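Local coordinates for protein peroxinectin A (Dictyostelium discoideum, PDB 6ERC) that is a secreted haem peroxidase that uses hydrogen peroxide to oxidise phenolic donors and has iodide and thiocyanate peroxidase activity, at residues P393-N396 / S397-Q401; T453-L456 / I457-Q461. All coordinates share one frame; numbering follows the deposited sequence.

Interaction 1: residues P393-N396 / S397-Q401; sequences PPYN and SLRRQ
R399 lays its CD methylene over one face of the Y395 ring, one helical turn back, in a CH-pi contact: CD stands 4.0 Å from the centroid of the Y395 ring, 25° off the ring normal and displaced toward the hydroxyl-bearing rim. The two side chains run side by side in the same direction. With CG of Y395 anti to the backbone N (chi1 175°) and the arginine chain extended through chi2, CD comes to lie over the ring; the bend at chi3 then directs the guanidinium, its plane turned 38° from that of the phenol. The polar ends are fixed from outside: Y395 OH bonds to E442, R399 NE to the carbonyl of R405, and R399 NH2 to Q452.

At the start of helix 395-401, P394 occupies the N-cap position. L398 N donates to P394 O at 2.8 Å, and the next i to i+4 bonds follow in order, R399 N to Y395 O at 3.1 Å and R400 N to N396 O at 3.2 Å.

The preceding proline folds back on the first turn. P393 CB lies 3.7 Å from S397 OG, and P393 CG lies 3.9 Å from Q401 NE2, the two side chains P393 and Q401 crossing at about a right angle. That amide also makes a weak hydrogen bond, NE2 of Q401 to OG of S397 at 3.3 Å, while Q401 OE1 accepts from N31 N. N396 is bound outside the turn, OD1 accepting from V407 N and ND2 donating to D431 OD1.

The chemistry implies a short helix whose aromatic-arginine pair combines shared contact with separate polar partners: the bond to E442 fixes the end of the phenol, and the acceptors of NE and NH2, R405 O and Q452 OE1, restrain the guanidinium's rotation.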
ATOM      1  N   PRO A 393      11.359 -13.104  10.641  1.00 55.86           N
ATOM      2  CA  PRO A 393      11.841 -13.568  11.948  1.00 54.95           C
ATOM      3  C   PRO A 393      10.924 -13.117  13.069  1.00 56.00           C
ATOM      4  O   PRO A 393      10.083 -12.226  12.878  1.00 55.28           O
ATOM      5  CB  PRO A 393      13.225 -12.913  12.068  1.00 55.19           C
ATOM      6  CG  PRO A 393      13.645 -12.671  10.681  1.00 56.32           C
ATOM      7  CD  PRO A 393      12.393 -12.340   9.925  1.00 55.43           C
ATOM      8  N   PRO A 394      11.053 -13.712  14.255  1.00 56.87           N
ATOM      9  CA  PRO A 394      10.285 -13.234  15.409  1.00 56.69           C
ATOM     10  C   PRO A 394      10.655 -11.810  15.798  1.00 56.03           C
ATOM     11  O   PRO A 394      11.705 -11.281  15.429  1.00 54.93           O
ATOM     12  CB  PRO A 394      10.657 -14.226  16.516  1.00 57.07           C
ATOM     13  CG  PRO A 394      11.083 -15.450  15.796  1.00 57.21           C
ATOM     14  CD  PRO A 394      11.742 -14.981  14.542  1.00 56.66           C
ATOM     15  N   TYR A 395       9.765 -11.198  16.582  1.00 55.37           N
ATOM     16  CA  TYR A 395       9.915  -9.803  16.984  1.00 54.95           C
ATOM     17  C   TYR A 395      11.320  -9.515  17.507  1.00 56.38           C
ATOM     18  O   TYR A 395      12.014  -8.625  17.003  1.00 55.74           O
ATOM     19  CB  TYR A 395       8.853  -9.470  18.037  1.00 57.20           C
ATOM     20  CG  TYR A 395       8.949  -8.084  18.635  1.00 58.21           C
ATOM     21  CD1 TYR A 395       8.769  -6.949  17.853  1.00 55.80           C
ATOM     22  CD2 TYR A 395       9.190  -7.913  19.993  1.00 57.87           C
ATOM     23  CE1 TYR A 395       8.847  -5.684  18.404  1.00 56.27           C
ATOM     24  CE2 TYR A 395       9.268  -6.654  20.552  1.00 57.50           C
ATOM     25  CZ  TYR A 395       9.095  -5.543  19.757  1.00 58.43           C
ATOM     26  OH  TYR A 395       9.175  -4.288  20.318  1.00 58.73           O
ATOM     27  N   ASN A 396      11.760 -10.262  18.522  1.00 59.62           N
ATOM     28  CA  ASN A 396      13.066  -9.986  19.116  1.00 58.17           C
ATOM     29  C   ASN A 396      14.207 -10.333  18.168  1.00 58.13           C
ATOM     30  O   ASN A 396      15.264  -9.695  18.218  1.00 57.79           O
ATOM     31  CB  ASN A 396      13.225 -10.746  20.435  1.00 59.26           C
ATOM     32  CG  ASN A 396      13.131  -9.836  21.653  1.00 60.12           C
ATOM     33  OD1 ASN A 396      13.278  -8.618  21.549  1.00 59.96           O
ATOM     34  ND2 ASN A 396      12.897 -10.430  22.818  1.00 60.21           N
ATOM     35  N   SER A 397      14.027 -11.336  17.303  1.00 57.20           N
ATOM     36  CA  SER A 397      15.064 -11.650  16.326  1.00 57.44           C
ATOM     37  C   SER A 397      15.216 -10.526  15.308  1.00 56.85           C
ATOM     38  O   SER A 397      16.338 -10.164  14.935  1.00 55.99           O
ATOM     39  CB  SER A 397      14.742 -12.965  15.618  1.00 55.44           C
ATOM     40  OG  SER A 397      15.752 -13.292  14.678  1.00 53.81           O
ATOM     41  N   LEU A 398      14.100  -9.960  14.850  1.00 55.12           N
ATOM     42  CA  LEU A 398      14.164  -8.856  13.899  1.00 56.10           C
ATOM     43  C   LEU A 398      14.901  -7.664  14.497  1.00 55.66           C
ATOM     44  O   LEU A 398      15.783  -7.080  13.856  1.00 55.94           O
ATOM     45  CB  LEU A 398      12.751  -8.456  13.469  1.00 54.88           C
ATOM     46  CG  LEU A 398      12.637  -7.278  12.499  1.00 53.76           C
ATOM     47  CD1 LEU A 398      13.376  -7.572  11.204  1.00 54.20           C
ATOM     48  CD2 LEU A 398      11.178  -6.965  12.222  1.00 52.96           C
ATOM     49  N   ARG A 399      14.553  -7.288  15.729  1.00 55.62           N
ATOM     50  CA  ARG A 399      15.210  -6.157  16.377  1.00 56.20           C
ATOM     51  C   ARG A 399      16.720  -6.353  16.424  1.00 56.63           C
ATOM     52  O   ARG A 399      17.487  -5.444  16.080  1.00 55.58           O
ATOM     53  CB  ARG A 399      14.644  -5.961  17.785  1.00 56.51           C
ATOM     54  CG  ARG A 399      13.238  -5.384  17.812  1.00 56.11           C
ATOM     55  CD  ARG A 399      12.719  -5.205  19.232  1.00 57.27           C
ATOM     56  NE  ARG A 399      13.527  -4.267  20.011  1.00 58.05           N
ATOM     57  CZ  ARG A 399      13.388  -2.944  19.983  1.00 58.10           C
ATOM     58  NH1 ARG A 399      12.472  -2.376  19.210  1.00 57.35           N
ATOM     59  NH2 ARG A 399      14.174  -2.182  20.732  1.00 58.60           N
ATOM     60  N   ARG A 400      17.168  -7.538  16.848  1.00 56.74           N
ATOM     61  CA  ARG A 400      18.599  -7.821  16.886  1.00 58.84           C
ATOM     62  C   ARG A 400      19.233  -7.594  15.518  1.00 57.83           C
ATOM     63  O   ARG A 400      20.277  -6.940  15.403  1.00 57.59           O
ATOM     64  CB  ARG A 400      18.846  -9.259  17.354  1.00 59.42           C
ATOM     65  CG  ARG A 400      18.512  -9.535  18.819  1.00 60.88           C
ATOM     66  CD  ARG A 400      19.010 -10.925  19.248  1.00 63.12           C
ATOM     67  NE  ARG A 400      18.568 -11.306  20.593  1.00 63.27           N
ATOM     68  CZ  ARG A 400      17.506 -12.065  20.864  1.00 62.97           C
ATOM     69  NH1 ARG A 400      16.747 -12.549  19.886  1.00 61.45           N
ATOM     70  NH2 ARG A 400      17.201 -12.344  22.127  1.00 62.71           N
ATOM     71  N   GLN A 401      18.610  -8.125  14.465  1.00 56.47           N
ATOM     72  CA  GLN A 401      19.172  -8.017  13.126  1.00 56.45           C
ATOM     73  C   GLN A 401      19.033  -6.619  12.537  1.00 55.68           C
ATOM     74  O   GLN A 401      19.646  -6.343  11.501  1.00 56.15           O
ATOM     75  CB  GLN A 401      18.514  -9.043  12.203  1.00 55.07           C
ATOM     76  CG  GLN A 401      18.797 -10.479  12.613  1.00 55.11           C
ATOM     77  CD  GLN A 401      18.340 -11.492  11.585  1.00 55.12           C
ATOM     78  OE1 GLN A 401      18.926 -11.609  10.509  1.00 55.91           O
ATOM     79  NE2 GLN A 401      17.290 -12.236  11.910  1.00 56.09           N
TER

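Interaction 2: residues T453-L456 / I457-Q461; sequences TFYL and IIYEQ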
ATOM      1  N   THR A 453      10.506   0.032  15.852  1.00 55.18           N
ATOM      2  CA  THR A 453      10.845  -1.008  14.887  1.00 55.70           C
ATOM      3  C   THR A 453      10.319  -0.657  13.500  1.00 54.17           C
ATOM      4  O   THR A 453      11.081  -0.592  12.529  1.00 53.54           O
ATOM      5  CB  THR A 453      10.292  -2.354  15.355  1.00 53.66           C
ATOM      6  OG1 THR A 453      10.797  -2.642  16.663  1.00 56.10           O
ATOM      7  CG2 THR A 453      10.708  -3.464  14.403  1.00 53.70           C
ATOM      8  N   PHE A 454       9.008  -0.437  13.385  1.00 52.30           N
ATOM      9  CA  PHE A 454       8.434  -0.069  12.096  1.00 53.28           C
ATOM     10  C   PHE A 454       9.052   1.222  11.569  1.00 52.67           C
ATOM     11  O   PHE A 454       9.279   1.364  10.363  1.00 51.64           O
ATOM     12  CB  PHE A 454       6.915   0.067  12.222  1.00 53.54           C
ATOM     13  CG  PHE A 454       6.177  -1.249  12.298  1.00 52.50           C
ATOM     14  CD1 PHE A 454       6.859  -2.454  12.359  1.00 52.77           C
ATOM     15  CD2 PHE A 454       4.792  -1.273  12.290  1.00 52.42           C
ATOM     16  CE1 PHE A 454       6.171  -3.653  12.417  1.00 52.99           C
ATOM     17  CE2 PHE A 454       4.102  -2.468  12.350  1.00 53.00           C
ATOM     18  CZ  PHE A 454       4.793  -3.658  12.413  1.00 53.34           C
ATOM     19  N   TYR A 455       9.336   2.172  12.460  1.00 53.15           N
ATOM     20  CA  TYR A 455       9.994   3.410  12.055  1.00 52.89           C
ATOM     21  C   TYR A 455      11.292   3.120  11.309  1.00 53.61           C
ATOM     22  O   TYR A 455      11.552   3.685  10.241  1.00 51.81           O
ATOM     23  CB  TYR A 455      10.264   4.267  13.292  1.00 54.51           C
ATOM     24  CG  TYR A 455      10.905   5.607  13.024  1.00 53.85           C
ATOM     25  CD1 TYR A 455      12.270   5.715  12.791  1.00 53.61           C
ATOM     26  CD2 TYR A 455      10.151   6.770  13.037  1.00 55.02           C
ATOM     27  CE1 TYR A 455      12.859   6.940  12.560  1.00 54.80           C
ATOM     28  CE2 TYR A 455      10.731   7.999  12.807  1.00 55.18           C
ATOM     29  CZ  TYR A 455      12.085   8.080  12.570  1.00 55.78           C
ATOM     30  OH  TYR A 455      12.668   9.306  12.342  1.00 56.35           O
ATOM     31  N   LEU A 456      12.119   2.231  11.864  1.00 54.34           N
ATOM     32  CA  LEU A 456      13.423   1.958  11.268  1.00 53.93           C
ATOM     33  C   LEU A 456      13.281   1.296   9.903  1.00 53.67           C
ATOM     34  O   LEU A 456      14.015   1.632   8.967  1.00 54.38           O
ATOM     35  CB  LEU A 456      14.249   1.085  12.212  1.00 54.36           C
ATOM     36  CG  LEU A 456      15.756   1.011  11.952  1.00 54.53           C
ATOM     37  CD1 LEU A 456      16.493   0.724  13.250  1.00 55.60           C
ATOM     38  CD2 LEU A 456      16.097  -0.044  10.909  1.00 53.90           C
ATOM     39  N   ILE A 457      12.343   0.356   9.765  1.00 51.48           N
ATOM     40  CA  ILE A 457      12.177  -0.340   8.493  1.00 50.39           C
ATOM     41  C   ILE A 457      11.658   0.616   7.426  1.00 51.32           C
ATOM     42  O   ILE A 457      12.104   0.583   6.272  1.00 49.16           O
ATOM     43  CB  ILE A 457      11.245  -1.554   8.673  1.00 50.94           C
ATOM     44  CG1 ILE A 457      11.839  -2.537   9.688  1.00 53.49           C
ATOM     45  CG2 ILE A 457      11.017  -2.263   7.339  1.00 50.08           C
ATOM     46  CD1 ILE A 457      10.848  -3.546  10.220  1.00 51.66           C
ATOM     47  N   ILE A 458      10.709   1.481   7.787  1.00 50.94           N
ATOM     48  CA  ILE A 458      10.154   2.420   6.820  1.00 50.70           C
ATOM     49  C   ILE A 458      11.199   3.460   6.432  1.00 51.59           C
ATOM     50  O   ILE A 458      11.389   3.765   5.249  1.00 49.68           O
ATOM     51  CB  ILE A 458       8.881   3.077   7.382  1.00 50.07           C
ATOM     52  CG1 ILE A 458       7.788   2.023   7.573  1.00 50.12           C
ATOM     53  CG2 ILE A 458       8.389   4.175   6.446  1.00 50.92           C
ATOM     54  CD1 ILE A 458       6.613   2.499   8.401  1.00 50.71           C
ATOM     55  N   TYR A 459      11.889   4.024   7.425  1.00 51.70           N
ATOM     56  CA  TYR A 459      12.941   4.990   7.131  1.00 51.59           C
ATOM     57  C   TYR A 459      13.972   4.397   6.182  1.00 51.06           C
ATOM     58  O   TYR A 459      14.420   5.063   5.241  1.00 52.76           O
ATOM     59  CB  TYR A 459      13.611   5.443   8.429  1.00 52.78           C
ATOM     60  CG  TYR A 459      14.694   6.483   8.234  1.00 52.07           C
ATOM     61  CD1 TYR A 459      15.975   6.118   7.838  1.00 51.91           C
ATOM     62  CD2 TYR A 459      14.438   7.827   8.457  1.00 52.78           C
ATOM     63  CE1 TYR A 459      16.965   7.062   7.660  1.00 53.15           C
ATOM     64  CE2 TYR A 459      15.424   8.781   8.284  1.00 53.20           C
ATOM     65  CZ  TYR A 459      16.685   8.393   7.885  1.00 53.51           C
ATOM     66  OH  TYR A 459      17.671   9.339   7.710  1.00 54.43           O
ATOM     67  N   GLU A 460      14.349   3.138   6.407  1.00 50.45           N
ATOM     68  CA  GLU A 460      15.411   2.527   5.617  1.00 51.28           C
ATOM     69  C   GLU A 460      14.972   2.305   4.176  1.00 51.04           C
ATOM     70  O   GLU A 460      15.779   2.441   3.247  1.00 51.13           O
ATOM     71  CB  GLU A 460      15.842   1.212   6.268  1.00 50.51           C
ATOM     72  CG  GLU A 460      17.162   0.654   5.749  1.00 51.73           C
ATOM     73  CD  GLU A 460      17.012  -0.145   4.467  1.00 50.84           C
ATOM     74  OE1 GLU A 460      15.887  -0.600   4.169  1.00 50.06           O
ATOM     75  OE2 GLU A 460      18.024  -0.320   3.756  1.00 50.93           O
ATOM     76  N   GLN A 461      13.698   1.970   3.964  1.00 49.67           N
ATOM     77  CA  GLN A 461      13.215   1.712   2.612  1.00 49.89           C
ATOM     78  C   GLN A 461      13.184   2.993   1.785  1.00 49.57           C
ATOM     79  O   GLN A 461      13.781   3.067   0.705  1.00 48.68           O
ATOM     80  CB  GLN A 461      11.823   1.078   2.664  1.00 49.71           C
ATOM     81  CG  GLN A 461      11.234   0.783   1.294  1.00 48.90           C
ATOM     82  CD  GLN A 461      12.097  -0.159   0.486  1.00 50.12           C
ATOM     83  OE1 GLN A 461      12.197  -1.346   0.793  1.00 52.02           O
ATOM     84  NE2 GLN A 461      12.736   0.368  -0.548  1.00 50.73           N
TER
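T453 and I457 make the apolar contact on the side of the helix facing helix 395-401: their side chains lie alongside each other, pointing the same way, with CG2 of T453 4.2 Å from CD1 of I457. In T453 this methyl is anti to the backbone N, while OG1 takes the position beside that N (chi1 -56°) and is hydrogen-bonded to E442. The methyl therefore faces the isoleucine and the hydroxyl is used elsewhere. A looser apolar pair follows two residues on, where CE1 of Y455 approaches CB of Y459 at 4.5 Å; both tyrosines have CG anti to the backbone N.

Contacts of side chains with carbonyls form a second group. CG1 of I458 sits 3.2 Å from F454 O, and CG1 of I457 lies 3.5 Å from T453 O, so each branch lies over the turn before it.

Backbone hydrogen bonds make up the third group. I457 N donates to T453 O, I458 N to F454 O at 2.9 Å, Y459 N to Y455 O and E460 N to L456 O. The last is the least straight, with an N-H...O angle of 149°, although its E460 N to L456 O distance is only 3.0 Å.

Charge enters through E460, whose chain bends at chi2 and whose OE2 forms a salt bridge with R464, one turn further along.

F454, I457 and I458 touch helix 294-300, Y455 and Y459 touch helix 247-275, and the I458 side chain lies about 8 Å from the haem at their nearest atoms. Such i to i+4 bonding in succession is that of a regular alpha helix, here helix 452-467 of the animal haem peroxidase fold, mainly helical in its secondary structure.

How the interactions relate
Both interactions are local turn-to-turn contacts within single helices, their centres 14 Å apart. Interaction 1 is the more peripheral, its centre about 23 Å from that of the chain against 15 Å for interaction 2. Both are partly buried; R400 is the exposed residue of interaction 1, and interaction 2 has none. The two helices meet directly: L398 CD2 packs on I457 CD1 at 4.0 Å, and R399 NH1 makes a probable, weak hydrogen bond to T453 OG1 at 3.1 Å. Chemistry follows place. On the outer helix N396, R400 and Q401 touch loops while Y395 and L398 face helix 452-467, which turns isoleucines and phenylalanine toward helix 294-300, nearer the haem. E442 links them, bonding both Y395 and T453.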